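DUF4974 domain-containing protein (Parabacteroides distasonis, PDB 4M0N) is a putative anti-sigma factor of the FecR family, represented here by its FecR and C-terminal FecR domains, and probably antagonises a sigma factor in signalling. Local coordinates at residues A[41-44]-A[45-49]. The protein carries 1 engineered substitution. Residues are numbered along the deposited sequence; the frame is centred on the assembly and turned at random.
With MG (magnesium ion), chain B.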
loop_
_atom_site.group_PDB
_atom_site.type_symbol
_atom_site.label_atom_id
_atom_site.label_comp_id
_atom_site.label_asym_id
_atom_site.label_seq_id
_atom_site.Cartn_x
_atom_site.Cartn_y
_atom_site.Cartn_z
ATOM N N VAL A 41 -13.044 6.169 1.039
ATOM C CA VAL A 41 -11.695 5.755 1.289
ATOM C C VAL A 41 -11.707 4.403 2.007
ATOM O O VAL A 41 -12.390 4.249 3.040
ATOM C CB VAL A 41 -10.940 6.752 2.208
ATOM C CG1 VAL A 41 -9.477 6.361 2.291
ATOM C CG2 VAL A 41 -11.126 8.216 1.726
ATOM N N HIS A 42 -10.993 3.443 1.456
ATOM C CA HIS A 42 -10.749 2.151 2.121
ATOM C C HIS A 42 -9.343 2.197 2.686
ATOM O O HIS A 42 -8.386 2.487 1.944
ATOM C CB HIS A 42 -10.790 1.031 1.119
ATOM C CG HIS A 42 -12.150 0.703 0.607
ATOM N ND1 HIS A 42 -12.800 1.475 -0.333
ATOM C CD2 HIS A 42 -12.950 -0.361 0.843
ATOM C CE1 HIS A 42 -13.967 0.922 -0.621
ATOM N NE2 HIS A 42 -14.076 -0.200 0.067
ATOM N N LEU A 43 -9.210 1.913 3.991
ATOM C CA LEU A 43 -7.927 1.986 4.676
ATOM C C LEU A 43 -7.462 0.596 5.041
ATOM O O LEU A 43 -8.206 -0.169 5.650
ATOM C CB LEU A 43 -8.051 2.823 5.938
ATOM C CG LEU A 43 -8.366 4.292 5.726
ATOM C CD1 LEU A 43 -9.860 4.528 5.639
ATOM C CD2 LEU A 43 -7.754 5.051 6.892
ATOM N N ASN A 44 -6.226 0.266 4.668
ATOM C CA ASN A 44 -5.656 -1.047 4.942
ATOM C C ASN A 44 -5.067 -1.057 6.350
ATOM O O ASN A 44 -4.889 -0.010 6.974
ATOM C CB ASN A 44 -4.608 -1.378 3.910
ATOM C CG ASN A 44 -4.347 -2.877 3.786
ATOM O OD1 ASN A 44 -5.007 -3.692 4.462
ATOM N ND2 ASN A 44 -3.394 -3.241 2.933
ATOM N N ALA A 45 -4.789 -2.255 6.837
ATOM C CA ALA A 45 -4.194 -2.502 8.131
ATOM C C ALA A 45 -2.980 -1.617 8.377
ATOM O O ALA A 45 -2.094 -1.516 7.526
ATOM C CB ALA A 45 -3.739 -3.978 8.187
ATOM N N GLY A 46 -2.949 -0.952 9.528
ATOM C CA GLY A 46 -1.745 -0.210 9.910
ATOM C C GLY A 46 -1.704 1.231 9.484
ATOM O O GLY A 46 -0.649 1.899 9.583
ATOM N N THR A 47 -2.822 1.702 8.954
ATOM C CA THR A 47 -2.907 3.025 8.340
ATOM C C THR A 47 -3.553 4.057 9.220
ATOM O O THR A 47 -4.464 3.753 9.985
ATOM C CB THR A 47 -3.709 2.906 7.052
ATOM O OG1 THR A 47 -3.063 1.934 6.233
ATOM C CG2 THR A 47 -3.852 4.209 6.339
ATOM N N VAL A 48 -3.082 5.289 9.061
ATOM C CA VAL A 48 -3.655 6.465 9.716
ATOM C C VAL A 48 -4.016 7.484 8.670
ATOM O O VAL A 48 -3.226 7.706 7.730
ATOM C CB VAL A 48 -2.651 7.160 10.637
ATOM C CG1 VAL A 48 -3.361 8.241 11.446
ATOM C CG2 VAL A 48 -1.950 6.163 11.525
ATOM N N MET A 49 -5.197 8.085 8.824
ATOM C CA MET A 49 -5.631 9.164 7.983
ATOM C C MET A 49 -6.267 10.287 8.825
ATOM O O MET A 49 -7.051 10.031 9.755
ATOM C CB MET A 49 -6.585 8.675 6.871
ATOM C CG MET A 49 -7.077 9.805 5.978
ATOM S SD MET A 49 -8.087 9.255 4.587
ATOM C CE MET A 49 -9.577 8.748 5.410
HETATM MG MG MG B . 1.117 1.860 10.663
HETATM O O HOH W 1 0.726 3.772 11.129
HETATM O O HOH W 2 2.372 2.373 9.146
HETATM O O HOH W 3 0.018 1.184 12.389
HETATM O O HOH W 4 2.871 1.805 11.951
HETATM O O HOH W 5 1.467 -0.104 10.216
#
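Asn44 and Thr47 are the first and last residues of a type II beta turn, with Ala45 and Gly46 at its corners, that carries the chain of the FecR domain from strand 40-43 to strand 48-51. The two strands belong to different beta sheets, so the turn links one sheet to the other, and Val41, Leu43 and Met49 pack in the interior between them. At the turn itself the carbonyl oxygen of Asn44 faces two groups of Thr47: the backbone N, in a weak hydrogen bond of 3.3 Å to Asn44 O, and the hydroxyl, whose OG1 lies 2.8 Å from that same oxygen. Thr47 OG1 also accepts a hydrogen bond from the backbone N-H of Glu67, which ties the turn to strand 67-72. In Asn44, CG lies anti to the residue's own N (chi1 -158°) and hence beside the carbonyl carbon, which brings OD1 forward to Ala45 N at 2.8 Å in a weak hydrogen bond, while ND2 reaches Glu67 OE1. Gly46 has the positive phi (91°) that a type II turn expects at its third position, a conformation glycine adopts readily. Gly46 O binds a magnesium ion at 2.1 Å, five waters completing its six ligands. On the strand side of the turn the packing is apolar. In one of its two conformers, Leu43 touches Met49 CB through CD2 (3.8 Å) and, from a second direction, Thr47 CG2, its side chain lying at about a right angle to that of Met49. Farther along, Val41 and Met49 approach tip to tip: the methionine chain runs extended until chi3 (71°) folds its methyl inward, setting Met49 CE 3.9 Å from Val41 CG1.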